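Local coordinates for FBP protein (Leishmania major, PDB 5OEZ) that probably catalyses the magnesium-dependent hydrolysis of fructose 1,6-bisphosphate to fructose 6-phosphate and phosphate, a step of gluconeogenesis, as a homotetramer, at residues D112-D118 with I135-L141; R212-N218 with T242-Y248; A289-E293 with G304-E308; D121-N125 with G250-G254. One frame throughout, in Å; residues are numbered along the deposited sequence.

Contact 1. Residues D112-D118 with I135-L141; sequences DYLIFFD and IWGVWRL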
loop_
_atom_site.group_PDB
_atom_site.type_symbol
_atom_site.label_atom_id
_atom_site.label_comp_id
_atom_site.label_asym_id
_atom_site.label_seq_id
_atom_site.Cartn_x
_atom_site.Cartn_y
_atom_site.Cartn_z
ATOM N N ASP C 112 28.588 -10.151 17.753
ATOM C CA ASP C 112 29.238 -11.482 17.771
ATOM C C ASP C 112 28.725 -12.445 16.691
ATOM O O ASP C 112 29.054 -13.633 16.710
ATOM C CB ASP C 112 29.186 -12.101 19.199
ATOM C CG ASP C 112 27.803 -12.032 19.843
ATOM O OD1 ASP C 112 26.795 -11.719 19.162
ATOM O OD2 ASP C 112 27.746 -12.288 21.064
ATOM N N TYR C 113 27.965 -11.935 15.721
ATOM C CA TYR C 113 27.494 -12.752 14.606
ATOM C C TYR C 113 28.331 -12.532 13.346
ATOM O O TYR C 113 28.731 -11.409 13.038
ATOM C CB TYR C 113 26.007 -12.488 14.325
ATOM C CG TYR C 113 25.113 -13.028 15.415
ATOM C CD1 TYR C 113 25.069 -14.391 15.685
ATOM C CD2 TYR C 113 24.299 -12.183 16.166
ATOM C CE1 TYR C 113 24.243 -14.903 16.671
ATOM C CE2 TYR C 113 23.476 -12.688 17.163
ATOM C CZ TYR C 113 23.452 -14.048 17.415
ATOM O OH TYR C 113 22.641 -14.569 18.406
ATOM N N LEU C 114 28.598 -13.627 12.633
ATOM C CA LEU C 114 29.170 -13.588 11.284
ATOM C C LEU C 114 28.007 -13.880 10.356
ATOM O O LEU C 114 27.347 -14.897 10.525
ATOM C CB LEU C 114 30.248 -14.663 11.096
ATOM C CG LEU C 114 31.533 -14.575 11.941
ATOM C CD1 LEU C 114 31.344 -15.182 13.312
ATOM C CD2 LEU C 114 32.683 -15.280 11.229
ATOM N N ILE C 115 27.754 -13.012 9.379
ATOM C CA ILE C 115 26.616 -13.210 8.483
ATOM C C ILE C 115 27.068 -13.160 7.030
ATOM O O ILE C 115 27.809 -12.274 6.622
ATOM C CB ILE C 115 25.454 -12.237 8.771
ATOM C CG1 ILE C 115 24.308 -12.477 7.794
ATOM C CG2 ILE C 115 25.891 -10.786 8.706
ATOM C CD1 ILE C 115 22.971 -11.956 8.295
ATOM N N PHE C 116 26.637 -14.161 6.272
ATOM C CA PHE C 116 26.986 -14.304 4.883
ATOM C C PHE C 116 25.681 -14.332 4.144
ATOM O O PHE C 116 24.821 -15.148 4.467
ATOM C CB PHE C 116 27.791 -15.587 4.676
ATOM C CG PHE C 116 29.095 -15.546 5.384
ATOM C CD1 PHE C 116 30.183 -14.930 4.796
ATOM C CD2 PHE C 116 29.217 -16.046 6.668
ATOM C CE1 PHE C 116 31.400 -14.849 5.455
ATOM C CE2 PHE C 116 30.424 -15.964 7.341
ATOM C CZ PHE C 116 31.517 -15.360 6.736
ATOM N N PHE C 117 25.528 -13.442 3.169
ATOM C CA PHE C 117 24.254 -13.303 2.505
ATOM C C PHE C 117 24.381 -13.115 1.007
ATOM O O PHE C 117 25.366 -12.593 0.522
ATOM C CB PHE C 117 23.454 -12.151 3.146
ATOM C CG PHE C 117 24.088 -10.799 2.977
ATOM C CD1 PHE C 117 25.060 -10.344 3.862
ATOM C CD2 PHE C 117 23.718 -9.981 1.923
ATOM C CE1 PHE C 117 25.650 -9.097 3.686
ATOM C CE2 PHE C 117 24.320 -8.745 1.738
ATOM C CZ PHE C 117 25.295 -8.303 2.612
ATOM N N ASP C 118 23.381 -13.617 0.288
ATOM C CA ASP C 118 23.172 -13.306 -1.108
ATOM C C ASP C 118 22.009 -12.290 -1.136
ATOM O O ASP C 118 20.858 -12.666 -0.935
ATOM C CB ASP C 118 22.841 -14.587 -1.879
ATOM C CG ASP C 118 22.657 -14.354 -3.379
ATOM O OD1 ASP C 118 22.876 -13.226 -3.877
ATOM O OD2 ASP C 118 22.314 -15.332 -4.083
ATOM N N ILE C 135 19.080 -14.667 0.507
ATOM C CA ILE C 135 19.465 -15.795 1.361
ATOM C C ILE C 135 20.522 -15.351 2.368
ATOM O O ILE C 135 21.394 -14.553 2.024
ATOM C CB ILE C 135 20.079 -16.950 0.539
ATOM C CG1 ILE C 135 19.217 -17.266 -0.684
ATOM C CG2 ILE C 135 20.243 -18.203 1.402
ATOM C CD1 ILE C 135 19.898 -18.159 -1.706
ATOM N N TRP C 136 20.460 -15.871 3.593
ATOM C CA TRP C 136 21.487 -15.570 4.581
ATOM C C TRP C 136 21.719 -16.737 5.532
ATOM O O TRP C 136 20.822 -17.523 5.776
ATOM C CB TRP C 136 21.146 -14.288 5.381
ATOM C CG TRP C 136 19.904 -14.435 6.126
ATOM C CD1 TRP C 136 19.763 -14.924 7.387
ATOM C CD2 TRP C 136 18.586 -14.131 5.654
ATOM N NE1 TRP C 136 18.435 -14.916 7.734
ATOM C CE2 TRP C 136 17.693 -14.452 6.685
ATOM C CE3 TRP C 136 18.082 -13.612 4.462
ATOM C CZ2 TRP C 136 16.332 -14.291 6.558
ATOM C CZ3 TRP C 136 16.720 -13.443 4.342
ATOM C CH2 TRP C 136 15.864 -13.778 5.379
ATOM N N GLY C 137 22.941 -16.823 6.043
ATOM C CA GLY C 137 23.323 -17.805 7.046
ATOM C C GLY C 137 24.123 -17.080 8.099
ATOM O O GLY C 137 24.934 -16.207 7.779
ATOM N N VAL C 138 23.919 -17.473 9.349
ATOM C CA VAL C 138 24.513 -16.802 10.501
ATOM C C VAL C 138 25.318 -17.796 11.360
ATOM O O VAL C 138 24.839 -18.880 11.690
ATOM C CB VAL C 138 23.409 -16.171 11.383
ATOM C CG1 VAL C 138 24.009 -15.354 12.541
ATOM C CG2 VAL C 138 22.464 -15.299 10.567
ATOM N N TRP C 139 26.545 -17.416 11.692
ATOM C CA TRP C 139 27.429 -18.187 12.564
ATOM C C TRP C 139 27.749 -17.291 13.759
ATOM O O TRP C 139 27.522 -16.071 13.704
ATOM C CB TRP C 139 28.730 -18.537 11.849
ATOM C CG TRP C 139 28.676 -19.704 10.933
ATOM C CD1 TRP C 139 29.121 -20.966 11.192
ATOM C CD2 TRP C 139 28.219 -19.714 9.583
ATOM N NE1 TRP C 139 28.954 -21.769 10.097
ATOM C CE2 TRP C 139 28.409 -21.024 9.087
ATOM C CE3 TRP C 139 27.670 -18.747 8.739
ATOM C CZ2 TRP C 139 28.060 -21.396 7.790
ATOM C CZ3 TRP C 139 27.325 -19.118 7.431
ATOM C CH2 TRP C 139 27.509 -20.433 6.980
ATOM N N ARG C 140 28.315 -17.894 14.799
ATOM C CA ARG C 140 28.741 -17.161 15.990
ATOM C C ARG C 140 30.272 -17.216 16.138
ATOM O O ARG C 140 30.909 -18.175 15.712
ATOM C CB ARG C 140 28.022 -17.729 17.217
ATOM C CG ARG C 140 28.309 -16.979 18.497
ATOM C CD ARG C 140 27.595 -17.615 19.667
ATOM N NE ARG C 140 26.193 -17.231 19.618
ATOM C CZ ARG C 140 25.671 -16.141 20.177
ATOM N NH1 ARG C 140 26.420 -15.285 20.874
ATOM N NH2 ARG C 140 24.370 -15.906 20.046
ATOM N N LEU C 141 30.873 -16.167 16.697
ATOM C CA LEU C 141 32.295 -16.222 17.048
ATOM C C LEU C 141 32.526 -17.452 17.910
ATOM O O LEU C 141 31.835 -17.609 18.922
ATOM C CB LEU C 141 32.727 -15.008 17.874
ATOM C CG LEU C 141 33.167 -13.716 17.210
ATOM C CD1 LEU C 141 33.557 -12.709 18.289
ATOM C CD2 LEU C 141 34.323 -13.978 16.272
#

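Contact 2. Residues R212-N218 with T242-Y248; sequences RSIYSVN and TRYSARY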
loop_
_atom_site.group_PDB
_atom_site.type_symbol
_atom_site.label_atom_id
_atom_site.label_comp_id
_atom_site.label_asym_id
_atom_site.label_seq_id
_atom_site.Cartn_x
_atom_site.Cartn_y
_atom_site.Cartn_z
ATOM N N ARG C 212 7.656 -37.045 -3.177
ATOM C CA ARG C 212 6.773 -36.301 -4.058
ATOM C C ARG C 212 7.379 -36.305 -5.456
ATOM O O ARG C 212 8.565 -35.991 -5.627
ATOM C CB ARG C 212 6.599 -34.855 -3.578
ATOM C CG ARG C 212 5.573 -34.048 -4.369
ATOM C CD ARG C 212 4.137 -34.419 -4.014
ATOM N NE ARG C 212 3.215 -33.811 -4.980
ATOM C CZ ARG C 212 2.753 -32.556 -4.948
ATOM N NH1 ARG C 212 3.082 -31.716 -3.974
ATOM N NH2 ARG C 212 1.934 -32.133 -5.908
ATOM N N SER C 213 6.575 -36.629 -6.454
ATOM C CA SER C 213 7.072 -36.827 -7.823
ATOM C C SER C 213 7.223 -35.533 -8.636
ATOM O O SER C 213 6.568 -35.354 -9.666
ATOM C CB SER C 213 6.151 -37.793 -8.561
ATOM O OG SER C 213 6.120 -39.042 -7.895
ATOM N N ILE C 214 8.078 -34.632 -8.158
ATOM C CA ILE C 214 8.415 -33.395 -8.855
ATOM C C ILE C 214 9.925 -33.266 -8.840
ATOM O O ILE C 214 10.548 -33.418 -7.786
ATOM C CB ILE C 214 7.812 -32.134 -8.191
ATOM C CG1 ILE C 214 6.287 -32.228 -8.121
ATOM C CG2 ILE C 214 8.196 -30.877 -8.980
ATOM C CD1 ILE C 214 5.629 -31.109 -7.321
ATOM N N TYR C 215 10.501 -32.962 -10.002
ATOM C CA TYR C 215 11.921 -32.696 -10.105
ATOM C C TYR C 215 12.156 -31.351 -10.773
ATOM O O TYR C 215 11.411 -30.934 -11.662
ATOM C CB TYR C 215 12.663 -33.837 -10.828
ATOM C CG TYR C 215 12.464 -33.941 -12.301
ATOM C CD1 TYR C 215 11.346 -34.577 -12.830
ATOM C CD2 TYR C 215 13.404 -33.424 -13.194
ATOM C CE1 TYR C 215 11.161 -34.686 -14.211
ATOM C CE2 TYR C 215 13.234 -33.535 -14.578
ATOM C CZ TYR C 215 12.101 -34.156 -15.085
ATOM O OH TYR C 215 11.896 -34.255 -16.456
ATOM N N SER C 216 13.238 -30.704 -10.349
ATOM C CA SER C 216 13.564 -29.348 -10.729
ATOM C C SER C 216 15.047 -29.296 -11.102
ATOM O O SER C 216 15.934 -29.370 -10.233
ATOM C CB SER C 216 13.201 -28.404 -9.567
ATOM O OG SER C 216 13.167 -27.041 -9.961
ATOM N N VAL C 217 15.306 -29.188 -12.407
ATOM C CA VAL C 217 16.662 -29.069 -12.958
ATOM C C VAL C 217 16.582 -28.419 -14.342
ATOM O O VAL C 217 15.524 -28.427 -14.966
ATOM C CB VAL C 217 17.333 -30.463 -13.021
ATOM C CG1 VAL C 217 16.706 -31.324 -14.118
ATOM C CG2 VAL C 217 18.833 -30.343 -13.218
ATOM N N ASN C 218 17.666 -27.791 -14.784
ATOM C CA ASN C 218 17.771 -27.239 -16.149
ATOM C C ASN C 218 18.243 -28.322 -17.150
ATOM O O ASN C 218 19.438 -28.523 -17.294
ATOM C CB ASN C 218 18.753 -26.057 -16.186
ATOM C CG ASN C 218 18.852 -25.402 -17.570
ATOM O OD1 ASN C 218 18.238 -25.830 -18.564
ATOM N ND2 ASN C 218 19.617 -24.344 -17.627
ATOM N N THR C 242 6.097 -44.734 -11.716
ATOM C CA THR C 242 5.823 -43.434 -11.102
ATOM C C THR C 242 5.995 -42.288 -12.108
ATOM O O THR C 242 7.085 -42.090 -12.644
ATOM C CB THR C 242 6.764 -43.202 -9.901
ATOM O OG1 THR C 242 6.790 -44.369 -9.076
ATOM C CG2 THR C 242 6.345 -42.002 -9.033
ATOM N N ARG C 243 4.924 -41.532 -12.348
ATOM C CA ARG C 243 4.975 -40.364 -13.234
ATOM C C ARG C 243 5.482 -39.146 -12.475
ATOM O O ARG C 243 5.035 -38.894 -11.365
ATOM C CB ARG C 243 3.598 -40.071 -13.839
ATOM C CG ARG C 243 3.051 -41.191 -14.725
ATOM C CD ARG C 243 3.575 -41.146 -16.159
ATOM N NE ARG C 243 5.030 -41.289 -16.245
ATOM C CZ ARG C 243 5.718 -42.428 -16.103
ATOM N NH1 ARG C 243 5.101 -43.584 -15.858
ATOM N NH2 ARG C 243 7.052 -42.405 -16.199
ATOM N N TYR C 244 6.402 -38.399 -13.093
ATOM C CA TYR C 244 7.032 -37.213 -12.501
ATOM C C TYR C 244 6.677 -35.947 -13.285
ATOM O O TYR C 244 6.568 -35.996 -14.498
ATOM C CB TYR C 244 8.557 -37.378 -12.490
ATOM C CG TYR C 244 9.082 -38.149 -11.300
ATOM C CD1 TYR C 244 9.051 -39.546 -11.260
ATOM C CD2 TYR C 244 9.620 -37.479 -10.216
ATOM C CE1 TYR C 244 9.531 -40.245 -10.157
ATOM C CE2 TYR C 244 10.119 -38.169 -9.119
ATOM C CZ TYR C 244 10.064 -39.544 -9.085
ATOM O OH TYR C 244 10.568 -40.190 -7.976
ATOM N N SER C 245 6.504 -34.829 -12.576
ATOM C CA SER C 245 6.347 -33.507 -13.179
ATOM C C SER C 245 7.642 -32.749 -13.065
ATOM O O SER C 245 8.293 -32.803 -12.025
ATOM C CB SER C 245 5.300 -32.667 -12.439
ATOM O OG SER C 245 4.027 -33.215 -12.575
ATOM N N ALA C 246 7.954 -31.975 -14.105
ATOM C CA ALA C 246 9.105 -31.075 -14.126
ATOM C C ALA C 246 8.663 -29.612 -13.901
ATOM O O ALA C 246 7.651 -29.170 -14.455
ATOM C CB ALA C 246 9.841 -31.218 -15.436
ATOM N N ARG C 247 9.395 -28.904 -13.032
ATOM C CA ARG C 247 9.241 -27.463 -12.800
ATOM C C ARG C 247 10.632 -26.869 -12.644
ATOM O O ARG C 247 11.401 -27.349 -11.827
ATOM C CB ARG C 247 8.449 -27.182 -11.510
ATOM C CG ARG C 247 6.998 -27.641 -11.518
ATOM C CD ARG C 247 6.205 -26.809 -12.490
ATOM N NE ARG C 247 4.785 -27.144 -12.477
ATOM C CZ ARG C 247 4.210 -28.133 -13.166
ATOM N NH1 ARG C 247 4.918 -28.958 -13.944
ATOM N NH2 ARG C 247 2.896 -28.307 -13.056
ATOM N N TYR C 248 10.964 -25.844 -13.427
ATOM C CA TYR C 248 12.215 -25.100 -13.253
ATOM C C TYR C 248 11.976 -23.617 -13.546
ATOM O O TYR C 248 11.973 -23.171 -14.699
ATOM C CB TYR C 248 13.331 -25.669 -14.130
ATOM C CG TYR C 248 14.715 -25.159 -13.791
ATOM C CD1 TYR C 248 15.376 -25.582 -12.632
ATOM C CD2 TYR C 248 15.372 -24.273 -14.619
ATOM C CE1 TYR C 248 16.647 -25.125 -12.311
ATOM C CE2 TYR C 248 16.638 -23.804 -14.304
ATOM C CZ TYR C 248 17.269 -24.233 -13.149
ATOM O OH TYR C 248 18.528 -23.772 -12.853
HETATM O O HOH W 1 3.744 -34.969 -9.984
#

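Contact 3. Residues A289-E293 with G304-E308; sequences AMIVE and GRILE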
loop_
_atom_site.group_PDB
_atom_site.type_symbol
_atom_site.label_atom_id
_atom_site.label_comp_id
_atom_site.label_asym_id
_atom_site.label_seq_id
_atom_site.Cartn_x
_atom_site.Cartn_y
_atom_site.Cartn_z
ATOM N N ALA C 289 20.770 -25.612 2.817
ATOM C CA ALA C 289 20.881 -26.957 3.372
ATOM C C ALA C 289 20.333 -27.029 4.807
ATOM O O ALA C 289 19.672 -28.001 5.163
ATOM C CB ALA C 289 22.327 -27.432 3.322
ATOM N N MET C 290 20.645 -26.028 5.632
ATOM C CA MET C 290 20.165 -26.005 7.029
ATOM C C MET C 290 18.647 -25.919 7.073
ATOM O O MET C 290 18.012 -26.592 7.861
ATOM C CB MET C 290 20.763 -24.836 7.823
ATOM C CG MET C 290 20.559 -24.971 9.330
ATOM S SD MET C 290 21.108 -23.519 10.249
ATOM C CE MET C 290 20.496 -23.906 11.894
ATOM N N ILE C 291 18.064 -25.110 6.203
ATOM C CA ILE C 291 16.609 -25.003 6.139
ATOM C C ILE C 291 15.961 -26.323 5.721
ATOM O O ILE C 291 15.052 -26.797 6.390
ATOM C CB ILE C 291 16.190 -23.870 5.197
ATOM C CG1 ILE C 291 16.574 -22.520 5.823
ATOM C CG2 ILE C 291 14.691 -23.900 4.949
ATOM C CD1 ILE C 291 16.823 -21.440 4.793
ATOM N N VAL C 292 16.467 -26.922 4.646
ATOM C CA VAL C 292 15.947 -28.197 4.132
ATOM C C VAL C 292 16.074 -29.311 5.171
ATOM O O VAL C 292 15.139 -30.085 5.359
ATOM C CB VAL C 292 16.641 -28.598 2.793
ATOM C CG1 VAL C 292 16.370 -30.042 2.393
ATOM C CG2 VAL C 292 16.200 -27.659 1.681
ATOM N N GLU C 293 17.216 -29.414 5.843
ATOM C CA GLU C 293 17.367 -30.459 6.892
ATOM C C GLU C 293 16.409 -30.241 8.057
ATOM O O GLU C 293 15.789 -31.181 8.529
ATOM C CB GLU C 293 18.806 -30.548 7.426
ATOM C CG GLU C 293 19.805 -31.213 6.482
ATOM C CD GLU C 293 21.118 -31.623 7.168
ATOM O OE1 GLU C 293 21.205 -31.547 8.418
ATOM O OE2 GLU C 293 22.070 -32.039 6.452
ATOM N N GLY C 304 28.359 -36.376 0.407
ATOM C CA GLY C 304 27.616 -36.325 1.662
ATOM C C GLY C 304 26.975 -34.977 1.902
ATOM O O GLY C 304 26.821 -34.159 0.982
ATOM N N ARG C 305 26.629 -34.757 3.162
ATOM C CA ARG C 305 25.912 -33.568 3.590
ATOM C C ARG C 305 26.689 -32.304 3.279
ATOM O O ARG C 305 27.869 -32.211 3.595
ATOM C CB ARG C 305 25.643 -33.625 5.106
ATOM C CG ARG C 305 24.637 -34.691 5.532
ATOM C CD ARG C 305 24.635 -34.864 7.038
ATOM N NE ARG C 305 24.096 -33.683 7.714
ATOM C CZ ARG C 305 24.413 -33.269 8.943
ATOM N NH1 ARG C 305 25.301 -33.903 9.702
ATOM N NH2 ARG C 305 23.838 -32.179 9.428
ATOM N N ILE C 306 26.002 -31.329 2.686
ATOM C CA ILE C 306 26.546 -29.986 2.476
ATOM C C ILE C 306 27.083 -29.400 3.791
ATOM O O ILE C 306 28.166 -28.807 3.811
ATOM C CB ILE C 306 25.465 -29.017 1.920
ATOM C CG1 ILE C 306 24.989 -29.426 0.517
ATOM C CG2 ILE C 306 25.963 -27.573 1.871
ATOM C CD1 ILE C 306 26.041 -29.367 -0.569
ATOM N N LEU C 307 26.318 -29.559 4.874
ATOM C CA LEU C 307 26.669 -28.988 6.177
ATOM C C LEU C 307 27.935 -29.558 6.788
ATOM O O LEU C 307 28.581 -28.879 7.589
ATOM C CB LEU C 307 25.510 -29.121 7.167
ATOM C CG LEU C 307 24.226 -28.349 6.814
ATOM C CD1 LEU C 307 23.185 -28.533 7.909
ATOM C CD2 LEU C 307 24.495 -26.869 6.579
ATOM N N GLU C 308 28.314 -30.767 6.389
ATOM C CA GLU C 308 29.578 -31.388 6.853
ATOM C C GLU C 308 30.833 -30.984 6.053
ATOM O O GLU C 308 31.925 -31.365 6.442
ATOM C CB GLU C 308 29.470 -32.920 6.869
ATOM C CG GLU C 308 28.594 -33.488 7.980
ATOM C CD GLU C 308 28.427 -35.010 7.910
ATOM O OE1 GLU C 308 29.019 -35.655 7.014
ATOM O OE2 GLU C 308 27.688 -35.571 8.752
HETATM O O HOH W 2 23.611 -30.723 4.538
#

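Contact 4. Residues D121-N125 with G250-G254; sequences DGSSN and GSMVG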
loop_
_atom_site.group_PDB
_atom_site.type_symbol
_atom_site.label_atom_id
_atom_site.label_comp_id
_atom_site.label_asym_id
_atom_site.label_seq_id
_atom_site.Cartn_x
_atom_site.Cartn_y
_atom_site.Cartn_z
ATOM N N ASP C 121 19.366 -13.095 -5.285
ATOM C CA ASP C 121 19.484 -14.209 -6.219
ATOM C C ASP C 121 18.474 -14.080 -7.371
ATOM O O ASP C 121 17.294 -13.799 -7.150
ATOM C CB ASP C 121 19.289 -15.563 -5.485
ATOM C CG ASP C 121 18.753 -16.676 -6.393
ATOM O OD1 ASP C 121 19.537 -17.234 -7.190
ATOM O OD2 ASP C 121 17.542 -16.998 -6.301
ATOM N N GLY C 122 18.949 -14.359 -8.583
ATOM C CA GLY C 122 18.106 -14.504 -9.752
ATOM C C GLY C 122 17.741 -13.167 -10.348
ATOM O O GLY C 122 16.694 -13.044 -10.960
ATOM N N SER C 123 18.635 -12.189 -10.235
ATOM C CA SER C 123 18.295 -10.779 -10.488
ATOM C C SER C 123 17.818 -10.451 -11.909
ATOM O O SER C 123 16.992 -9.546 -12.083
ATOM C CB SER C 123 19.484 -9.885 -10.150
ATOM O OG SER C 123 19.106 -8.521 -10.184
ATOM N N SER C 124 18.343 -11.172 -12.907
ATOM C CA SER C 124 17.918 -11.027 -14.307
ATOM C C SER C 124 16.411 -11.252 -14.481
ATOM O O SER C 124 15.760 -10.572 -15.287
ATOM C CB SER C 124 18.688 -12.006 -15.201
ATOM O OG SER C 124 18.484 -13.351 -14.791
ATOM N N ASN C 125 15.868 -12.184 -13.691
ATOM C CA ASN C 125 14.444 -12.558 -13.729
ATOM C C ASN C 125 13.438 -11.438 -13.536
ATOM O O ASN C 125 12.280 -11.607 -13.907
ATOM C CB ASN C 125 14.140 -13.598 -12.654
ATOM C CG ASN C 125 14.703 -14.965 -12.975
ATOM O OD1 ASN C 125 15.040 -15.266 -14.114
ATOM N ND2 ASN C 125 14.765 -15.814 -11.972
ATOM N N GLY C 250 13.968 -21.224 -12.602
ATOM C CA GLY C 250 15.245 -20.537 -12.871
ATOM C C GLY C 250 15.598 -19.481 -11.822
ATOM O O GLY C 250 16.435 -18.627 -12.053
ATOM N N SER C 251 14.926 -19.512 -10.678
ATOM C CA SER C 251 15.299 -18.732 -9.499
ATOM C C SER C 251 15.454 -19.778 -8.414
ATOM O O SER C 251 14.486 -20.439 -8.028
ATOM C CB SER C 251 14.211 -17.710 -9.124
ATOM O OG SER C 251 14.258 -17.320 -7.747
ATOM N N MET C 252 16.674 -19.921 -7.926
ATOM C CA MET C 252 16.979 -20.907 -6.912
ATOM C C MET C 252 16.052 -20.803 -5.681
ATOM O O MET C 252 15.553 -21.815 -5.185
ATOM C CB MET C 252 18.426 -20.723 -6.492
ATOM C CG MET C 252 18.957 -21.770 -5.525
ATOM S SD MET C 252 19.848 -20.987 -4.169
ATOM C CE MET C 252 21.029 -19.996 -5.082
ATOM N N VAL C 253 15.822 -19.587 -5.198
ATOM C CA VAL C 253 14.994 -19.399 -3.993
ATOM C C VAL C 253 13.540 -19.813 -4.282
ATOM O O VAL C 253 12.928 -20.549 -3.500
ATOM C CB VAL C 253 15.071 -17.963 -3.448
ATOM C CG1 VAL C 253 14.157 -17.807 -2.245
ATOM C CG2 VAL C 253 16.498 -17.621 -3.037
ATOM N N GLY C 254 13.020 -19.404 -5.427
ATOM C CA GLY C 254 11.684 -19.833 -5.846
ATOM C C GLY C 254 11.557 -21.339 -5.972
ATOM O O GLY C 254 10.589 -21.917 -5.483
#

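Contact 1. Residues D112-D118 with I135-L141
Ile-135 and Asp-118 exchange two backbone bonds, the shorter being Asp-118 N to Ile-135 O at 2.8 Å; the side chains of Asp-118, a ligand of both manganese ions when these are bound, and Ile-135 leave the strands on the same face. Trp-136 touches Phe-117 through their CB atoms, 3.9 Å apart. With CG lodged between backbone N and carbonyl carbon (chi1 62°), its indole leads away from strand 113-118. Gly-137 pairs with Phe-116 by both N and O. This is an antiparallel beta hairpin in the middle of the large mixed sheet: strand 113-121 is bonded on its other edge to strand 91-96. Val-138 divides its methyls, CG1 meeting Tyr-113 CD1 at 3.5 Å and CG2 meeting Ile-115 CD1. Trp-139 shares a pair of backbone bonds with Leu-114. On the same face, its CZ3 meets Phe-116 CD2 at 3.7 Å, the rings oblique with planes 81° apart, while NE1 bonds to Lys-161 O. Arg-140 stays extended as far as CD and then bends at chi3 (-77°), which puts one guanidinium face against CE1 of Tyr-113, an AMP-site residue. Its NH2 is 2.7 Å from Tyr-113 OH, but at a poor angle for a hydrogen bond; NH1 makes a long salt bridge, 3.3 Å, to OD2 of the poorly ordered Asp-112. Leu-141 N closes the pairing on Asp-112 O at 3.1 Å, and Leu-114 CD1 packs beside Leu-141.

Contact 2. Residues R212-N218 with T242-Y248
Ser-245 lies between Ser-213 and Tyr-215 in parallel pairing and serves both: its N gives to Ser-213 O at 3.0 Å, its O accepts from Tyr-215 N. Water 1 also donates to Ser-213 O and sits 3.1 Å from Ser-245 OG, so the Ser-213 carbonyl has two donors. Farther along, Tyr-215 O takes Arg-247 N at 3.2 Å. Arg-247 O is then met by a side chain: Ser-216 OG, anti to its own backbone N (chi1 -165°), donates to it over a short 2.6 Å. The Arg-247 chain folds back until NH1 bonds Ala-246 O at 2.8 Å, the oxygen in the guanidinium plane. Three tyrosines flank these bonds. Ser-213 CB lies over the Tyr-244 ring, 3.9 Å from the centroid, Ala-246 CB over the face of Tyr-215, and the Val-217 to Asn-218 peptide over a face of Tyr-248. Tyr-244 OH is bonded to Glu-327 and Tyr-215 OH to Glu-219. Asn-218 OD1 accepts from Gly-220 N and from Ala-246 N of the second subunit, which places this edge at a subunit interface. Strands 214-216 and 245-246, joined through helix 227-238, form a beta-alpha-beta unit of the C-terminal domain; Asn-218, Arg-247 and Tyr-248 at its end belong to the fructose 6-phosphate site.

Contact 3. Residues A289-E293 with G304-E308
Glu-293 and Arg-305 meet carboxylate to guanidinium in a side-on, two-point salt bridge. Arg-305 NE gives to Glu-293 OE2 at 2.9 Å, nearly straight at 173° and with the oxygen in the guanidinium plane; NH2 gives to OE1 at 2.9 Å on its syn lone pair, less straight, and with the oxygen tilted out of that plane. The two flat groups stand 36° apart. Water 2 donates to Glu-293 OE2 at 2.8 Å and accepts from Leu-307 N, tying the same carboxylate to the backbone of 304-308. Leu-307 CD1 lies 3.6 Å from Glu-293 OE1. Beside the ion pair the methyl contacts are apolar: Leu-307 CD2 meets Ala-289 CB, which also touches Ile-306 CB at 3.8 Å. In the second shell, the Arg-305 chain bends at chi3 (68°) and its remaining nitrogen, NH1, reaches Glu-308 OE2 at 3.1 Å, so all three nitrogens have carboxylate partners and the rotation of the group is restrained. The backbone of Glu-293 is fixed by the helix, its N bonded to Ala-289 O. Farther out, Phe-322 of strand 317-323 touches both Ala-289 and Ile-306, and Met-165 borders Leu-307 and Met-290. A salt-bridge network beside a small hydrophobic patch thus fastens the loop between strands 298-300 and 317-323 to helix 281-294 of the C-terminal domain, the helix that also carries the manganese ligand Glu-284.

Contact 4. Residues D121-N125 with G250-G254
Asp-121 reaches across to the first turn of helix 252-262, and Asp-121 has the largest share of the contact. From CB, which points toward that turn, CG follows anti to the backbone N (chi1 153°) and comes to 4.1 Å from Met-252 CB. The carboxylate oxygens then part. OD1 lies against the Met-252 side chain, 3.7 Å from its CB and close to CE, which the bends at chi2 and chi3 bring round to it. OD2 accepts a hydrogen bond from Val-253 N at 3.3 Å; the bond is straight at 165°, but the donor stands above the carboxylate plane. Val-253 CG2 closes on the same oxygen at 3.5 Å, and Ser-251 OG is nearby at 3.6 Å. Ser-251 is itself the N-cap, its OG accepting a weak bond from Gly-254 N, so that Asp-121 meets a helix start that is already capped. A second link comes from Asn-125, whose ND2 gives a weak bond to Gly-250 O at 3.3 Å and packs on Ser-251 CB. Asn-125 is placed for this by the turn that bonds its N to Gly-122 O. Ile-135 of strand 132-140 packs against Met-252 and Val-253. Asp-121 and Gly-122 lie in a DPLDGS sequence, the DPxDG(S/T) metal-site motif of this phosphatase superfamily. Here that loop of the N-terminal domain joins the C-terminal domain at the active site, where, in liganded structures of this enzyme, Asp-121 binds manganese and both it and Met-252 bind fructose 6-phosphate.

Contacts 1, 3 and 4 are buried and contact 2 is partly buried; contacts 2 and 4 both touch a second subunit. Contacts 1 and 4 share the hairpin of strands 113-121 and 132-140: one pairs the strands, the other uses the loop joining them, and they touch where Ile-135 packs on Met-252 and Val-253. Contact 2 leads along the chain into contact 4, strand 245-246 being followed by helix 252-262. Backbone bonding governs contacts 1 and 2, antiparallel in the former and parallel in the latter. Contact 3 relies on ion pairs and methyl packing, and contact 4 on a carboxylate set against a helix start.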